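Local coordinates for putative carbonic anhydrase (Streptococcus mutans, PDB 3LAS), which catalyses the reversible conversion of carbon dioxide and water to hydrogencarbonate and a proton as a zinc-dependent beta-class carbonic anhydrase, at the interface of chains A and B. Coordinates in Å, arbitrary orientation; residue numbers count along the deposited sequence, not the author numbering. Chains: chain A/B, Putative carbonic anhydrase.

Contact 1: the interface of chains A and B. Residues chain A 42-43, 48, 155, 157, 159-160; chain B 13, 16-17, 20, 53.
B:Tyr16 has its ring sandwiched between the backbone of A:Ala48 and B:His20, one turn further along its own helix. CA of A:Ala48 sits 3.7 Å above one ring face of B:Tyr16, displaced toward the rim, while CB of B:His20 backs the opposite face. The ring edge meets chain A as well: the phenol OH of A:Tyr155 lies in its plane, 3.6 Å from CE2 of B:Tyr16, and the carbonyl oxygen of A:Gly160 approaches the same edge. The two tyrosine side chains cross at about a right angle, and water 1 joins their hydroxyls, 2.8 Å from OH of A:Tyr155 and 2.9 Å from OH of B:Tyr16. B:His20 holds CG anti to its backbone N (chi1 -177°), which lays the imidazole against the A:Thr159-A:Gly160 peptide; its CD2 comes to 3.4 Å from the carbonyl carbon of A:Thr159, and the amide N of A:Gly160 stands over one face near the rim. B:Val17 touches A:Gly160 through CG2, and its carbonyl shares water 2 with that of A:Thr159. The side-chain OD1 of B:Asn13 is modelled 2.9 Å from the carbonyl oxygen of A:Ala48 and equally close to that of A:Gly160. Three acceptors cannot bond to one another, so the amide is probably turned over, its NH2 reaching both carbonyls. Farther along, B:Leu53 puts CD1 3.3 Å from the carbonyl oxygen of A:Arg42. In the second shell, CD1 of A:Leu43 rests over the centre of the A:Tyr155 ring, 3.6 Å above it, and probably helps to hold the ring, while CG2 of A:Val157 lies over one face of the A:Arg42 guanidinium, toward its rim. The patch seats the N-terminal helix 5-20 of chain B on the end of strand 149-155, the turn that follows it and helix 45-49 of chain A; the B:Leu53 contact comes from a loop ahead of strand 56-61.

Contact 2: the interface of chains A and B. Residues chain A 27, 29, 56-59, 77, 81; chain B 39-41.
The CXDXR motif of beta-class carbonic anhydrases, the zinc-site loop after strand 33-38, supplies B:Met39, B:Asp40 and B:Ser41, which pack on strand 56-61 of chain A. Of this loop, B:Cys38 binds zinc in the structure together with B:His91 and B:Cys94; B:Asp40 is a predicted ligand. The amide N of A:Ile58 donates to the carbonyl oxygen of B:Met39 at 3.1 Å, nearly straight (166° at H), in the carbonyl plane and on a lone pair. B:Met39 begins in the crowded position, CG between backbone N and carbonyl carbon (chi1 72°), then runs extended past the A:His57 ring. Its CE methyl stands 3.9 Å above one face of that imidazole, toward the rim, and also meets CB of A:Ser77. SD lies against CD1 of A:Leu59, the two side chains side by side and pointing the same way. The other face of A:His57 is covered within its own chain by A:Pro29, whose CG sits over the ring centre at 3.3 Å. The ring's rotation is fixed at both nitrogens: ND1 is hydrogen bonded to the hydroxyl OG of A:Ser77 at 2.7 Å, and NE2 reaches water 4 at 3.1 Å. That water is also gripped by the carbonyl oxygen of A:Leu27 and by both N and OG of B:Ser41, tying the imidazole to the zinc-site loop. B:Ser41 turns OG toward this water and its CB toward A:Ala56, 3.2 Å from the carbonyl oxygen; a second water, water 3, links its own carbonyl to N and O of A:Ala56. B:Asp40 crosses A:Leu27 at about a right angle, carboxylate tip to methyl, with OD2 3.2 Å from CD1, a doubtful approach because the A:Leu27 branch is strained, its chi2 near-eclipsed at 21°.

Contact 1: the interface of chains A and B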
ATOM      1  N   ARG A  42       6.137   9.100   6.173  1.00  6.73           N
ATOM      2  CA  ARG A  42       7.459   9.720   5.915  1.00  6.26           C
ATOM      3  C   ARG A  42       8.221   8.972   4.852  1.00  6.98           C
ATOM      4  O   ARG A  42       9.407   9.259   4.636  1.00  8.77           O
ATOM      5  CB  ARG A  42       8.268   9.753   7.192  1.00  6.91           C
ATOM      6  CG  ARG A  42       7.511  10.493   8.353  1.00  7.20           C
ATOM      7  CD  ARG A  42       8.107  10.176   9.709  1.00  8.01           C
ATOM      8  NE  ARG A  42       7.914   8.754  10.006  1.00  7.70           N
ATOM      9  CZ  ARG A  42       8.376   8.180  11.111  1.00  6.71           C
ATOM     10  NH1 ARG A  42       9.029   8.912  12.055  1.00  8.89           N
ATOM     11  NH2 ARG A  42       8.316   6.874  11.256  1.00  8.34           N
ATOM     12  N   LEU A  43       7.578   8.013   4.183  1.00  7.00           N
ATOM     13  CA  LEU A  43       8.167   7.295   3.081  1.00  7.04           C
ATOM     14  C   LEU A  43       7.394   7.567   1.817  1.00  7.31           C
ATOM     15  O   LEU A  43       6.200   7.174   1.722  1.00  8.00           O
ATOM     16  CB  LEU A  43       8.290   5.807   3.388  1.00  7.83           C
ATOM     17  CG  LEU A  43       8.673   4.884   2.232  1.00  8.05           C
ATOM     18  CD1 LEU A  43      10.012   5.255   1.538  1.00  8.52           C
ATOM     19  CD2 LEU A  43       8.652   3.481   2.690  1.00 11.21           C
ATOM     20  N   ALA A  48      12.288   7.900  -3.249  1.00  9.09           N
ATOM     21  CA  ALA A  48      13.293   7.114  -2.535  1.00  8.37           C
ATOM     22  C   ALA A  48      13.993   6.051  -3.364  1.00  9.99           C
ATOM     23  O   ALA A  48      15.158   5.769  -3.170  1.00 10.56           O
ATOM     24  CB  ALA A  48      12.625   6.439  -1.323  1.00 10.22           C
ATOM     25  N   TYR A 155      14.538   1.246   4.972  1.00  6.76           N
ATOM     26  CA  TYR A 155      14.555   2.690   4.719  1.00  6.40           C
ATOM     27  C   TYR A 155      14.760   3.430   6.062  1.00  5.86           C
ATOM     28  O   TYR A 155      14.014   3.184   7.040  1.00  7.49           O
ATOM     29  CB  TYR A 155      13.178   3.072   4.124  1.00  6.77           C
ATOM     30  CG  TYR A 155      13.032   4.566   3.883  1.00  6.23           C
ATOM     31  CD1 TYR A 155      12.201   5.325   4.750  1.00  6.49           C
ATOM     32  CD2 TYR A 155      13.705   5.225   2.844  1.00  7.15           C
ATOM     33  CE1 TYR A 155      12.038   6.709   4.505  1.00  7.42           C
ATOM     34  CE2 TYR A 155      13.556   6.568   2.641  1.00  7.49           C
ATOM     35  CZ  TYR A 155      12.743   7.299   3.442  1.00  6.91           C
ATOM     36  OH  TYR A 155      12.651   8.655   3.210  1.00  8.69           O
ATOM     37  N   VAL A 157      14.096   6.624   7.963  1.00  8.24           N
ATOM     38  CA  VAL A 157      13.172   7.753   7.777  1.00  7.91           C
ATOM     39  C   VAL A 157      13.861   9.077   8.050  1.00  7.80           C
ATOM     40  O   VAL A 157      13.358  10.091   7.596  1.00  9.87           O
ATOM     41  CB  VAL A 157      11.903   7.693   8.676  1.00  7.48           C
ATOM     42  CG1 VAL A 157      11.007   6.516   8.251  1.00  9.56           C
ATOM     43  CG2 VAL A 157      12.238   7.574  10.185  1.00  8.32           C
ATOM     44  N   THR A 159      17.109   9.848   7.171  1.00  8.00           N
ATOM     45  CA  THR A 159      18.183  10.195   6.169  1.00  7.87           C
ATOM     46  C   THR A 159      17.714   9.975   4.737  1.00  7.88           C
ATOM     47  O   THR A 159      18.346  10.507   3.804  1.00  8.87           O
ATOM     48  CB  THR A 159      19.416   9.448   6.374  1.00  7.62           C
ATOM     49  OG1 THR A 159      19.119   8.063   6.119  1.00  9.05           O
ATOM     50  CG2 THR A 159      19.991   9.603   7.809  1.00  8.75           C
ATOM     51  N   GLY A 160      16.665   9.150   4.543  1.00  7.25           N
ATOM     52  CA  GLY A 160      16.249   8.817   3.176  1.00  7.85           C
ATOM     53  C   GLY A 160      16.959   7.592   2.641  1.00  7.22           C
ATOM     54  O   GLY A 160      16.629   7.154   1.550  1.00  7.76           O
TER
ATOM     55  N   ASN B  13      18.822   5.599  -5.119  1.00  9.82           N
ATOM     56  CA  ASN B  13      18.617   6.146  -3.795  1.00  8.76           C
ATOM     57  C   ASN B  13      19.693   7.070  -3.299  1.00  8.77           C
ATOM     58  O   ASN B  13      19.400   7.959  -2.486  1.00  8.63           O
ATOM     59  CB  ASN B  13      18.399   4.945  -2.823  1.00  9.26           C
ATOM     60  CG  ASN B  13      18.234   5.397  -1.379  1.00  6.85           C
ATOM     61  OD1 ASN B  13      17.115   5.941  -1.046  1.00  9.93           O
ATOM     62  ND2 ASN B  13      19.179   5.223  -0.532  1.00  6.73           N
ATOM     63  N   TYR B  16      18.643  10.550  -3.668  1.00 10.15           N
ATOM     64  CA  TYR B  16      17.562  10.923  -2.740  1.00  8.48           C
ATOM     65  C   TYR B  16      18.121  11.171  -1.338  1.00  9.49           C
ATOM     66  O   TYR B  16      17.704  12.139  -0.690  1.00  9.69           O
ATOM     67  CB  TYR B  16      16.505   9.780  -2.656  1.00  9.22           C
ATOM     68  CG  TYR B  16      15.355  10.230  -1.806  1.00  9.18           C
ATOM     69  CD1 TYR B  16      14.525  11.255  -2.246  1.00 10.51           C
ATOM     70  CD2 TYR B  16      15.081   9.666  -0.512  1.00  8.24           C
ATOM     71  CE1 TYR B  16      13.425  11.725  -1.449  1.00  9.72           C
ATOM     72  CE2 TYR B  16      14.012  10.095   0.231  1.00  7.37           C
ATOM     73  CZ  TYR B  16      13.152  11.120  -0.234  1.00  9.34           C
ATOM     74  OH  TYR B  16      12.089  11.519   0.501  1.00 10.18           O
ATOM     75  N   VAL B  17      19.122  10.363  -0.933  1.00  9.19           N
ATOM     76  CA  VAL B  17      19.792  10.662   0.337  1.00  8.99           C
ATOM     77  C   VAL B  17      20.398  12.090   0.321  1.00  9.51           C
ATOM     78  O   VAL B  17      20.274  12.820   1.330  1.00  9.83           O
ATOM     79  CB  VAL B  17      20.857   9.594   0.576  1.00  8.43           C
ATOM     80  CG1 VAL B  17      21.798   9.957   1.718  1.00 11.52           C
ATOM     81  CG2 VAL B  17      20.206   8.244   0.882  1.00 10.26           C
ATOM     82  N   HIS B  20      17.454  14.518   0.658  1.00  8.69           N
ATOM     83  CA  HIS B  20      16.662  14.439   1.870  1.00  8.18           C
ATOM     84  C   HIS B  20      17.385  15.084   3.039  1.00  8.62           C
ATOM     85  O   HIS B  20      16.772  15.689   3.902  1.00 10.30           O
ATOM     86  CB  HIS B  20      16.357  12.932   2.113  1.00  8.75           C
ATOM     87  CG  HIS B  20      15.479  12.720   3.307  1.00  7.59           C
ATOM     88  ND1 HIS B  20      14.133  12.361   3.295  1.00 12.47           N
ATOM     89  CD2 HIS B  20      15.846  12.838   4.589  1.00  5.82           C
ATOM     90  CE1 HIS B  20      13.745  12.248   4.586  1.00  6.74           C
ATOM     91  NE2 HIS B  20      14.774  12.528   5.364  1.00 11.31           N
ATOM     92  N   LEU B  53       6.199  15.184   2.479  1.00  9.51           N
ATOM     93  CA  LEU B  53       6.675  14.122   3.277  1.00  8.89           C
ATOM     94  C   LEU B  53       6.133  14.233   4.682  1.00  8.63           C
ATOM     95  O   LEU B  53       6.112  15.307   5.246  1.00  8.70           O
ATOM     96  CB  LEU B  53       8.236  14.151   3.196  1.00 11.37           C
ATOM     97  CG  LEU B  53       8.832  12.845   3.498  1.00 13.42           C
ATOM     98  CD1 LEU B  53       8.479  11.682   2.545  1.00 11.93           C
ATOM     99  CD2 LEU B  53      10.353  12.992   3.558  1.00 13.78           C
TER
HETATM  100  O   HOH W   1      10.697   9.091   1.212  1.00  7.28           O
HETATM  101  O   HOH W   2      20.670  12.148   4.064  1.00 10.47           O

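Contact 2: the interface of chains A and B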
ATOM      1  N   LEU A  27      -0.635  -0.977 -18.106  1.00 11.51           N
ATOM      2  CA  LEU A  27      -0.979  -1.537 -16.831  1.00 11.97           C
ATOM      3  C   LEU A  27       0.184  -2.367 -16.256  1.00 12.01           C
ATOM      4  O   LEU A  27       0.405  -2.386 -15.044  1.00 12.72           O
ATOM      5  CB  LEU A  27      -2.177  -2.420 -17.064  1.00 14.66           C
ATOM      6  CG  LEU A  27      -3.044  -2.763 -15.885  1.00 20.51           C
ATOM      7  CD1 LEU A  27      -3.106  -1.973 -14.575  1.00 13.24           C
ATOM      8  CD2 LEU A  27      -4.459  -3.354 -16.272  1.00 18.66           C
ATOM      9  N   PRO A  29       3.717  -2.974 -14.956  1.00  9.10           N
ATOM     10  CA  PRO A  29       4.809  -2.072 -14.587  1.00  9.24           C
ATOM     11  C   PRO A  29       6.056  -2.281 -15.404  1.00 10.18           C
ATOM     12  O   PRO A  29       6.463  -3.424 -15.604  1.00 10.43           O
ATOM     13  CB  PRO A  29       5.035  -2.420 -13.090  1.00 11.21           C
ATOM     14  CG  PRO A  29       3.669  -2.902 -12.599  1.00 10.75           C
ATOM     15  CD  PRO A  29       3.201  -3.720 -13.805  1.00  9.48           C
ATOM     16  N   ALA A  56       6.803   0.635 -11.099  1.00  8.54           N
ATOM     17  CA  ALA A  56       6.719  -0.524 -10.183  1.00  7.51           C
ATOM     18  C   ALA A  56       5.411  -0.507  -9.417  1.00  7.80           C
ATOM     19  O   ALA A  56       4.876   0.584  -9.057  1.00  8.37           O
ATOM     20  CB  ALA A  56       7.852  -0.417  -9.176  1.00  9.79           C
ATOM     21  N   HIS A  57       4.883  -1.683  -9.099  1.00  7.54           N
ATOM     22  CA  HIS A  57       3.792  -1.765  -8.162  1.00  7.19           C
ATOM     23  C   HIS A  57       4.263  -1.473  -6.737  1.00  7.67           C
ATOM     24  O   HIS A  57       5.403  -1.832  -6.362  1.00  7.84           O
ATOM     25  CB  HIS A  57       3.155  -3.202  -8.169  1.00  7.37           C
ATOM     26  CG  HIS A  57       2.239  -3.394  -9.317  1.00  7.09           C
ATOM     27  ND1 HIS A  57       2.091  -4.588  -9.998  1.00  7.64           N
ATOM     28  CD2 HIS A  57       1.419  -2.501  -9.927  1.00  8.04           C
ATOM     29  CE1 HIS A  57       1.142  -4.454 -10.917  1.00  8.94           C
ATOM     30  NE2 HIS A  57       0.754  -3.165 -10.937  1.00  9.10           N
ATOM     31  N   ILE A  58       3.398  -0.787  -6.009  1.00  6.90           N
ATOM     32  CA  ILE A  58       3.751  -0.359  -4.612  1.00  7.52           C
ATOM     33  C   ILE A  58       2.633  -0.823  -3.724  1.00  6.59           C
ATOM     34  O   ILE A  58       1.497  -0.362  -3.848  1.00  7.84           O
ATOM     35  CB  ILE A  58       3.958   1.158  -4.491  1.00  7.12           C
ATOM     36  CG1 ILE A  58       5.041   1.602  -5.519  1.00  8.16           C
ATOM     37  CG2 ILE A  58       4.368   1.524  -3.082  1.00  8.43           C
ATOM     38  CD1 ILE A  58       5.065   3.151  -5.701  1.00 11.12           C
ATOM     39  N   LEU A  59       2.921  -1.832  -2.897  1.00  6.60           N
ATOM     40  CA  LEU A  59       1.998  -2.414  -1.904  1.00  6.10           C
ATOM     41  C   LEU A  59       2.379  -1.866  -0.562  1.00  6.64           C
ATOM     42  O   LEU A  59       3.569  -1.848  -0.210  1.00  6.64           O
ATOM     43  CB  LEU A  59       2.038  -3.937  -1.862  1.00  6.43           C
ATOM     44  CG  LEU A  59       1.519  -4.668  -3.104  1.00  5.88           C
ATOM     45  CD1 LEU A  59       2.447  -4.536  -4.315  1.00  9.02           C
ATOM     46  CD2 LEU A  59       1.457  -6.146  -2.794  1.00 10.30           C
ATOM     47  N   SER A  77      -0.307  -9.073  -9.259  1.00  7.72           N
ATOM     48  CA  SER A  77       0.816  -8.328  -9.875  1.00  7.72           C
ATOM     49  C   SER A  77       1.662  -9.189 -10.816  1.00  7.97           C
ATOM     50  O   SER A  77       2.066  -8.708 -11.871  1.00  8.88           O
ATOM     51  CB  SER A  77       1.692  -7.796  -8.697  1.00  8.34           C
ATOM     52  OG  SER A  77       2.825  -7.101  -9.183  1.00  8.23           O
ATOM     53  N   LEU A  81      -0.274  -9.155 -14.188  1.00  9.58           N
ATOM     54  CA  LEU A  81       0.398  -7.911 -14.551  1.00 11.05           C
ATOM     55  C   LEU A  81       1.889  -8.027 -14.812  1.00 10.39           C
ATOM     56  O   LEU A  81       2.531  -6.978 -14.945  1.00 12.19           O
ATOM     57  CB  LEU A  81      -0.029  -6.755 -13.601  1.00 10.08           C
ATOM     58  CG  LEU A  81      -1.508  -6.597 -13.465  1.00 11.96           C
ATOM     59  CD1 LEU A  81      -1.895  -5.562 -12.394  1.00 13.96           C
ATOM     60  CD2 LEU A  81      -2.190  -6.215 -14.852  1.00 17.78           C
TER
ATOM     61  N   MET B  39      -2.231  -0.579  -5.722  1.00  7.23           N
ATOM     62  CA  MET B  39      -0.810  -0.693  -6.012  1.00  7.11           C
ATOM     63  C   MET B  39      -0.325  -0.145  -7.357  1.00  7.18           C
ATOM     64  O   MET B  39       0.881  -0.125  -7.602  1.00  7.60           O
ATOM     65  CB  MET B  39      -0.413  -2.144  -5.851  1.00  7.95           C
ATOM     66  CG  MET B  39      -0.966  -3.023  -6.980  1.00  7.19           C
ATOM     67  SD  MET B  39      -0.705  -4.774  -6.632  1.00  8.40           S
ATOM     68  CE  MET B  39      -1.385  -5.478  -8.098  1.00  8.83           C
ATOM     69  N   ASP B  40      -1.256   0.168  -8.254  1.00  7.29           N
ATOM     70  CA  ASP B  40      -0.969   0.523  -9.637  0.50  7.60           C
ATOM     71  C   ASP B  40       0.259   1.402  -9.781  1.00  6.85           C
ATOM     72  O   ASP B  40       0.374   2.476  -9.157  1.00  7.66           O
ATOM     73  CB  ASP B  40      -2.199   1.208 -10.256  0.50  7.45           C
ATOM     74  CG  ASP B  40      -2.103   1.289 -11.757  0.50  8.47           C
ATOM     75  OD1 ASP B  40      -1.444   2.254 -12.227  0.50  9.88           O
ATOM     76  OD2 ASP B  40      -2.735   0.429 -12.421  0.50 11.10           O
ATOM     77  N   SER B  41       1.181   0.988 -10.669  1.00  7.77           N
ATOM     78  CA  SER B  41       2.433   1.716 -10.915  1.00  8.48           C
ATOM     79  C   SER B  41       2.273   3.100 -11.488  1.00  8.72           C
ATOM     80  O   SER B  41       3.237   3.876 -11.405  1.00  8.52           O
ATOM     81  CB  SER B  41       3.257   0.831 -11.818  1.00  9.46           C
ATOM     82  OG  SER B  41       2.740   0.795 -13.143  1.00 11.21           O
TER
HETATM   83  O   HOH W   3       5.543   3.226  -9.942  1.00  7.86           O
HETATM   84  O   HOH W   4       0.387  -0.760 -12.929  1.00 11.21           O

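About 21 Å separates the centres of contact 1 and contact 2, and no residue copy belongs to both. They draw on neighbouring stretches of sequence: the loop after strand 33-38 supplies chain B's part of contact 2 and, through A:Arg42, the last residue of the CXDXR motif, one border of contact 1. Because the interface is two-fold symmetric, each subunit uses this loop in both ways. Contact 1 clasps the partner peripherally with the N-terminal helix, whereas contact 2 lies beside the zinc loop, so the partner chain probably helps shape each active site, consistent with the dimer as the functional unit of this family.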